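Local structure of necrotic enteritis toxin B (Clostridium perfringens, 4I0N) at residues Gly13-Ile16 against Lys21-Ile24; Gly77-Pro82 against Lys204-Asp209; Ile181-Tyr184 against Gly189-Leu192. The protein acts as a pore-forming toxin with the alpha-hemolysin fold, probably damaging host cells by assembling into a membrane-spanning beta-barrel. All blocks are in the same frame, centred on the assembly; numbering follows the deposited sequence.

Contact 1 (Gly13-Ile16 against Lys21-Ile24); sequences GEII and KEAI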
loop_
_atom_site.group_PDB
_atom_site.type_symbol
_atom_site.label_atom_id
_atom_site.label_comp_id
_atom_site.label_asym_id
_atom_site.label_seq_id
_atom_site.Cartn_x
_atom_site.Cartn_y
_atom_site.Cartn_z
ATOM N N GLY A 13 30.408 -4.853 -5.854
ATOM C CA GLY A 13 29.841 -3.510 -5.771
ATOM C C GLY A 13 30.072 -2.699 -7.031
ATOM O O GLY A 13 30.932 -3.024 -7.843
ATOM N N GLU A 14 29.290 -1.640 -7.196
ATOM C CA GLU A 14 29.398 -0.777 -8.366
ATOM C C GLU A 14 29.716 0.646 -7.907
ATOM O O GLU A 14 29.092 1.155 -6.985
ATOM C CB GLU A 14 28.083 -0.825 -9.164
ATOM C CG GLU A 14 28.092 -0.003 -10.456
ATOM C CD GLU A 14 26.826 -0.193 -11.298
ATOM O OE1 GLU A 14 26.124 -1.214 -11.137
ATOM O OE2 GLU A 14 26.539 0.690 -12.134
ATOM N N ILE A 15 30.678 1.293 -8.562
ATOM C CA ILE A 15 31.005 2.676 -8.228
ATOM C C ILE A 15 29.929 3.625 -8.721
ATOM O O ILE A 15 29.509 3.555 -9.883
ATOM C CB ILE A 15 32.378 3.122 -8.808
ATOM C CG1 ILE A 15 33.506 2.381 -8.100
ATOM C CG2 ILE A 15 32.575 4.633 -8.630
ATOM C CD1 ILE A 15 34.890 2.637 -8.670
ATOM N N ILE A 16 29.483 4.502 -7.827
ATOM C CA ILE A 16 28.616 5.615 -8.178
ATOM C C ILE A 16 29.409 6.906 -8.009
ATOM O O ILE A 16 30.269 6.997 -7.139
ATOM C CB ILE A 16 27.320 5.640 -7.322
ATOM C CG1 ILE A 16 27.652 5.681 -5.827
ATOM C CG2 ILE A 16 26.465 4.439 -7.658
ATOM C CD1 ILE A 16 26.460 5.868 -4.894
ATOM N N LYS A 21 33.124 12.982 -6.388
ATOM C CA LYS A 21 33.185 12.054 -5.248
ATOM C C LYS A 21 32.575 10.722 -5.653
ATOM O O LYS A 21 31.644 10.681 -6.472
ATOM C CB LYS A 21 32.459 12.625 -4.026
ATOM C CG LYS A 21 33.009 13.960 -3.571
ATOM C CD LYS A 21 32.541 14.348 -2.200
ATOM C CE LYS A 21 33.225 15.648 -1.785
ATOM N NZ LYS A 21 33.643 15.585 -0.360
ATOM N N GLU A 22 33.091 9.633 -5.088
ATOM C CA GLU A 22 32.575 8.302 -5.408
ATOM C C GLU A 22 32.196 7.472 -4.169
ATOM O O GLU A 22 32.706 7.691 -3.072
ATOM C CB GLU A 22 33.562 7.539 -6.303
ATOM C CG GLU A 22 33.832 8.238 -7.644
ATOM C CD GLU A 22 34.847 7.516 -8.517
ATOM O OE1 GLU A 22 35.905 7.093 -7.998
ATOM O OE2 GLU A 22 34.583 7.366 -9.735
ATOM N N ALA A 23 31.251 6.558 -4.358
ATOM C CA ALA A 23 30.862 5.586 -3.340
ATOM C C ALA A 23 30.584 4.268 -4.054
ATOM O O ALA A 23 30.683 4.194 -5.273
ATOM C CB ALA A 23 29.626 6.070 -2.585
ATOM N N ILE A 24 30.236 3.233 -3.297
ATOM C CA ILE A 24 29.988 1.912 -3.875
ATOM C C ILE A 24 28.561 1.524 -3.516
ATOM O O ILE A 24 28.158 1.672 -2.364
ATOM C CB ILE A 24 30.947 0.848 -3.291
ATOM C CG1 ILE A 24 32.410 1.294 -3.453
ATOM C CG2 ILE A 24 30.695 -0.526 -3.960
ATOM C CD1 ILE A 24 33.408 0.504 -2.586
#
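Ile-16 and Ala-23 form an antiparallel hydrogen-bonded pair, each supplying one donor and one acceptor. The bond from Ile-16 N to Ala-23 O measures 2.8 Å and is nearly straight, 166° at the hydrogen. The return bond, from Ala-23 N to Ile-16 O, is 3.0 Å long. The short strand axes run at 148°, a clear departure from exact antiparallelism.

Two of the three weaker CA-H...O contacts use the same carbonyls. Ala-23 O also faces Ile-15 CA at 3.3 Å, and Ile-16 O faces Glu-22 CA at 3.2 Å, so each oxygen collects a strong and a weak donor. The third acceptor, Glu-14 O, takes the CA-H of Ile-24, which belongs to the non-hydrogen-bonded pair with Ile-15.

Side-chain contacts lie on both faces. With chi1 at 56°, Ile-16 CG1 is wedged between its own backbone N and carbonyl carbon, and reaches Ala-23 CB at 3.8 Å, an apolar contact. On the face carrying Ile-15 and Ile-24, the CG2 methyl of Ile-15 makes van der Waals contact with the carboxylate of Glu-22, whose OE2 is 3.6 Å away, as the two side chains cross at a slant. Ile-24 CG2 rests against Gly-13 CA at 3.6 Å.

Ile-16 also touches Val-143. The arrangement is that of a tight beta hairpin, strands 14-18 and 21-34, whose first strand is outermost in a six-stranded antiparallel sheet.

Contact 2 (Gly77-Pro82 against Lys204-Asp209); sequences GKMKWP and KNFTDD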
loop_
_atom_site.group_PDB
_atom_site.type_symbol
_atom_site.label_atom_id
_atom_site.label_comp_id
_atom_site.label_asym_id
_atom_site.label_seq_id
_atom_site.Cartn_x
_atom_site.Cartn_y
_atom_site.Cartn_z
ATOM N N GLY A 77 -29.202 -8.410 -1.406
ATOM C CA GLY A 77 -27.863 -8.559 -1.955
ATOM C C GLY A 77 -26.838 -8.035 -0.978
ATOM O O GLY A 77 -27.116 -7.105 -0.228
ATOM N N LYS A 78 -25.662 -8.657 -0.983
ATOM C CA LYS A 78 -24.524 -8.140 -0.233
ATOM C C LYS A 78 -23.262 -8.192 -1.057
ATOM O O LYS A 78 -22.885 -9.243 -1.604
ATOM C CB LYS A 78 -24.308 -8.881 1.089
ATOM C CG LYS A 78 -23.093 -8.330 1.876
ATOM C CD LYS A 78 -22.970 -8.924 3.253
ATOM C CE LYS A 78 -22.258 -10.255 3.199
ATOM N NZ LYS A 78 -21.963 -10.687 4.577
ATOM N N MET A 79 -22.609 -7.039 -1.139
ATOM C CA MET A 79 -21.312 -6.922 -1.791
ATOM C C MET A 79 -20.277 -6.527 -0.751
ATOM O O MET A 79 -20.346 -5.428 -0.187
ATOM C CB MET A 79 -21.384 -5.863 -2.897
ATOM C CG MET A 79 -20.009 -5.532 -3.535
ATOM S SD MET A 79 -20.255 -4.303 -4.836
ATOM C CE MET A 79 -18.625 -3.573 -4.971
ATOM N N LYS A 80 -19.331 -7.431 -0.480
ATOM C CA LYS A 80 -18.197 -7.103 0.361
ATOM C C LYS A 80 -17.102 -6.491 -0.511
ATOM O O LYS A 80 -16.745 -7.060 -1.550
ATOM C CB LYS A 80 -17.677 -8.355 1.082
ATOM C CG LYS A 80 -16.560 -8.020 2.072
ATOM C CD LYS A 80 -16.047 -9.236 2.799
ATOM C CE LYS A 80 -15.209 -10.164 1.901
ATOM N NZ LYS A 80 -13.877 -9.569 1.543
ATOM N N TRP A 81 -16.521 -5.374 -0.071
ATOM C CA TRP A 81 -15.589 -4.627 -0.916
ATOM C C TRP A 81 -14.545 -3.939 -0.025
ATOM O O TRP A 81 -14.806 -3.736 1.162
ATOM C CB TRP A 81 -16.362 -3.622 -1.795
ATOM C CG TRP A 81 -17.074 -2.557 -1.016
ATOM C CD1 TRP A 81 -18.254 -2.677 -0.328
ATOM C CD2 TRP A 81 -16.624 -1.220 -0.820
ATOM N NE1 TRP A 81 -18.576 -1.471 0.269
ATOM C CE2 TRP A 81 -17.577 -0.570 0.003
ATOM C CE3 TRP A 81 -15.491 -0.506 -1.251
ATOM C CZ2 TRP A 81 -17.448 0.770 0.398
ATOM C CZ3 TRP A 81 -15.360 0.830 -0.877
ATOM C CH2 TRP A 81 -16.346 1.457 -0.057
ATOM N N PRO A 82 -13.350 -3.644 -0.577
ATOM C CA PRO A 82 -12.287 -3.068 0.250
ATOM C C PRO A 82 -12.387 -1.548 0.327
ATOM O O PRO A 82 -12.288 -0.850 -0.698
ATOM C CB PRO A 82 -11.013 -3.503 -0.481
ATOM C CG PRO A 82 -11.411 -3.522 -1.911
ATOM C CD PRO A 82 -12.852 -4.054 -1.904
ATOM N N LYS A 204 -27.749 -9.773 -8.607
ATOM C CA LYS A 204 -27.499 -9.291 -9.951
ATOM C C LYS A 204 -27.592 -7.771 -10.040
ATOM O O LYS A 204 -27.604 -7.220 -11.151
ATOM C CB LYS A 204 -28.489 -9.919 -10.942
ATOM C CG LYS A 204 -28.345 -11.428 -11.112
ATOM C CD LYS A 204 -26.892 -11.788 -11.380
ATOM N N ASN A 205 -27.645 -7.098 -8.886
ATOM C CA ASN A 205 -27.933 -5.659 -8.876
ATOM C C ASN A 205 -26.797 -4.764 -8.389
ATOM O O ASN A 205 -27.034 -3.638 -7.956
ATOM C CB ASN A 205 -29.215 -5.323 -8.105
ATOM C CG ASN A 205 -29.772 -3.949 -8.502
ATOM O OD1 ASN A 205 -29.603 -3.530 -9.648
ATOM N ND2 ASN A 205 -30.412 -3.246 -7.566
ATOM N N PHE A 206 -25.572 -5.275 -8.479
ATOM C CA PHE A 206 -24.396 -4.512 -8.125
ATOM C C PHE A 206 -23.638 -4.092 -9.377
ATOM O O PHE A 206 -23.696 -4.778 -10.411
ATOM C CB PHE A 206 -23.498 -5.342 -7.204
ATOM C CG PHE A 206 -24.118 -5.630 -5.865
ATOM C CD1 PHE A 206 -24.279 -4.611 -4.926
ATOM C CD2 PHE A 206 -24.519 -6.927 -5.533
ATOM C CE1 PHE A 206 -24.848 -4.867 -3.677
ATOM C CE2 PHE A 206 -25.106 -7.195 -4.290
ATOM C CZ PHE A 206 -25.267 -6.172 -3.361
ATOM N N THR A 207 -22.949 -2.955 -9.281
ATOM C CA THR A 207 -22.073 -2.454 -10.350
ATOM C C THR A 207 -21.208 -3.582 -10.944
ATOM O O THR A 207 -20.552 -4.314 -10.203
ATOM C CB THR A 207 -21.159 -1.328 -9.787
ATOM O OG1 THR A 207 -21.974 -0.351 -9.146
ATOM C CG2 THR A 207 -20.338 -0.654 -10.884
ATOM N N ASP A 208 -21.213 -3.719 -12.273
ATOM C CA ASP A 208 -20.333 -4.669 -12.976
ATOM C C ASP A 208 -18.861 -4.381 -12.701
ATOM O O ASP A 208 -18.491 -3.216 -12.531
ATOM C CB ASP A 208 -20.570 -4.593 -14.491
ATOM C CG ASP A 208 -21.958 -5.053 -14.892
ATOM O OD1 ASP A 208 -22.544 -5.881 -14.159
ATOM O OD2 ASP A 208 -22.466 -4.589 -15.949
ATOM N N ASP A 209 -18.032 -5.426 -12.682
ATOM C CA ASP A 209 -16.579 -5.283 -12.467
ATOM C C ASP A 209 -15.915 -4.253 -13.358
ATOM O O ASP A 209 -15.090 -3.486 -12.890
ATOM C CB ASP A 209 -15.828 -6.597 -12.666
ATOM C CG ASP A 209 -15.873 -7.507 -11.456
ATOM O OD1 ASP A 209 -15.796 -7.045 -10.296
ATOM O OD2 ASP A 209 -15.965 -8.717 -11.690
#
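Lys-80 NZ, gripped by salt bridges to Asp-67 and Asp-247, anchors the strand on which Met-79 meets Phe-206. No hydrogen bond crosses between Gly-77-Pro-82 and Lys-204-Asp-209. The strand backbone is paired with its neighbours, Lys-78 with Phe-71 and Met-79 with Tyr-250, and the ring meets it through nonpolar, CH-pi and sulfur-aromatic contact.

The ring meets the strand in two ways. Its edge points at the backbone, with Gly-77 C lying in the ring plane 3.4 Å from Phe-206 CZ; the missing side chain of Gly-77 lets the ring come that close. One face lies under Met-79, whose CB is 3.7 Å from the ring centroid and only 13° off the normal, a well-centred CH-pi contact. With CG anti to the backbone N (chi1 173°) and the chain extended, Met-79 leads past the ring in the direction opposite to Phe-206. Its SD lies 4.7 Å from the centroid of the Phe-206 ring at 40° from the normal, an oblique Met-aromatic contact.

Three of the four touching residues are buried. Ile-70, the loop residue Phe-193, and Ile-216 from helix 214-217 pack on Met-79. Phe-206 thus packs the loop before that helix onto strand 76-92, where Ile-70 of strand 69-72 and Leu-252 of strand 236-255 both reach the ring.

Contact 3 (Ile181-Tyr184 against Gly189-Leu192); sequences IDSY and GNQL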
loop_
_atom_site.group_PDB
_atom_site.type_symbol
_atom_site.label_atom_id
_atom_site.label_comp_id
_atom_site.label_asym_id
_atom_site.label_seq_id
_atom_site.Cartn_x
_atom_site.Cartn_y
_atom_site.Cartn_z
ATOM N N ILE A 181 -19.225 6.605 0.928
ATOM C CA ILE A 181 -19.774 5.819 2.042
ATOM C C ILE A 181 -20.807 6.563 2.896
ATOM O O ILE A 181 -21.496 5.933 3.701
ATOM C CB ILE A 181 -18.664 5.229 2.966
ATOM C CG1 ILE A 181 -17.938 6.356 3.702
ATOM C CG2 ILE A 181 -17.691 4.332 2.143
ATOM C CD1 ILE A 181 -16.854 5.874 4.673
ATOM N N ASP A 182 -20.889 7.888 2.750
ATOM C CA ASP A 182 -21.912 8.659 3.459
ATOM C C ASP A 182 -23.140 9.015 2.630
ATOM O O ASP A 182 -24.048 9.661 3.151
ATOM C CB ASP A 182 -21.315 9.944 4.050
ATOM C CG ASP A 182 -20.219 9.664 5.065
ATOM O OD1 ASP A 182 -20.481 8.937 6.058
ATOM O OD2 ASP A 182 -19.101 10.169 4.860
ATOM N N SER A 183 -23.182 8.630 1.346
ATOM C CA SER A 183 -24.275 9.073 0.463
ATOM C C SER A 183 -25.607 8.546 0.974
ATOM O O SER A 183 -25.685 7.420 1.463
ATOM C CB SER A 183 -24.053 8.643 -1.000
ATOM O OG SER A 183 -22.910 9.286 -1.538
ATOM N N TYR A 184 -26.640 9.376 0.904
ATOM C CA TYR A 184 -27.943 8.986 1.427
ATOM C C TYR A 184 -29.081 9.700 0.724
ATOM O O TYR A 184 -29.130 10.931 0.671
ATOM C CB TYR A 184 -28.023 9.184 2.960
ATOM C CG TYR A 184 -29.359 8.744 3.513
ATOM C CD1 TYR A 184 -29.653 7.391 3.656
ATOM C CD2 TYR A 184 -30.348 9.683 3.847
ATOM C CE1 TYR A 184 -30.895 6.967 4.137
ATOM C CE2 TYR A 184 -31.595 9.271 4.328
ATOM C CZ TYR A 184 -31.854 7.910 4.478
ATOM O OH TYR A 184 -33.079 7.488 4.952
ATOM N N GLY A 189 -31.608 5.151 -0.258
ATOM C CA GLY A 189 -30.532 4.942 0.714
ATOM C C GLY A 189 -29.223 5.342 0.067
ATOM O O GLY A 189 -29.166 6.336 -0.656
ATOM N N ASN A 190 -28.175 4.561 0.331
ATOM C CA ASN A 190 -26.884 4.779 -0.297
ATOM C C ASN A 190 -26.834 4.018 -1.622
ATOM O O ASN A 190 -26.952 2.800 -1.643
ATOM C CB ASN A 190 -25.737 4.307 0.614
ATOM C CG ASN A 190 -24.384 4.767 0.112
ATOM O OD1 ASN A 190 -24.214 5.028 -1.090
ATOM N ND2 ASN A 190 -23.423 4.925 1.026
ATOM N N GLN A 191 -26.673 4.747 -2.719
ATOM C CA GLN A 191 -26.691 4.134 -4.049
ATOM C C GLN A 191 -25.310 3.688 -4.537
ATOM O O GLN A 191 -25.157 3.304 -5.698
ATOM C CB GLN A 191 -27.351 5.107 -5.043
ATOM C CG GLN A 191 -28.848 5.258 -4.800
ATOM C CD GLN A 191 -29.402 6.478 -5.470
ATOM O OE1 GLN A 191 -29.943 6.398 -6.584
ATOM N NE2 GLN A 191 -29.250 7.627 -4.823
ATOM N N LEU A 192 -24.316 3.752 -3.649
ATOM C CA LEU A 192 -22.904 3.430 -3.944
ATOM C C LEU A 192 -22.643 2.465 -5.115
ATOM O O LEU A 192 -22.040 2.861 -6.118
ATOM C CB LEU A 192 -22.220 2.929 -2.663
ATOM C CG LEU A 192 -20.698 2.866 -2.561
ATOM C CD1 LEU A 192 -20.080 4.206 -2.851
ATOM C CD2 LEU A 192 -20.313 2.374 -1.162
#
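Tyr-184 and Asn-190 bring the two segments closest, with CA atoms 4.7 Å apart, whereas the CA atoms of Ile-181 and Leu-192 stand at 7.2 Å. The chains thus run in opposite senses and diverge, without forming a strand pair. Gly-189 O receives a CA-H...O contact from Tyr-184 CA at 3.6 Å.

Asn-190 fills the gap between the backbones. Its CG stands anti to the backbone N (chi1 -169°), which carries the amide across to Ser-183: Ser-183 O is 3.2 Å from Asn-190 CB, and Asn-190 OD1 is 3.6 Å from Ser-183 CB. That same OD1 accepts from Leu-192 N at 2.9 Å and 153°, the bond of an Asx turn, while ND2 donates to Asn-180 O. Ser-183 OG is likewise tied to Asn-180, through its N. The Tyr-184 ring lies obliquely against Gly-189, with Tyr-184 CD1 3.9 Å from Gly-189 CA and its hydroxyl bonded to Arg-260.

Since both ends of the Asn-190 amide are bonded to backbone groups, its rotation is fixed. The segments themselves meet by van der Waals contact and one CA-H...O contact; the clear bonds of that amide, to Leu-192 N and Asn-180 O, hold it in place against Ser-183.

How the contacts relate
Contact 1 is a surface contact, with its centre about 53 Å from that of contact 2 and about 56 Å from that of contact 3, beyond the centre of the chain. Contact 2 is buried and contact 3 partly so; their centres are about 14 Å apart, and contact 3 is nested within the loop that contact 2 closes. They meet where Trp-81 CZ2 packs on Leu-192 CD2 at 3.6 Å, and Tyr-250 of strand 236-255 bonds to residues of both. The chemistry follows the setting: paired peptides in the hairpin of contact 1, aromatic packing between strand and loop in contact 2, and an amide-centred loop in contact 3.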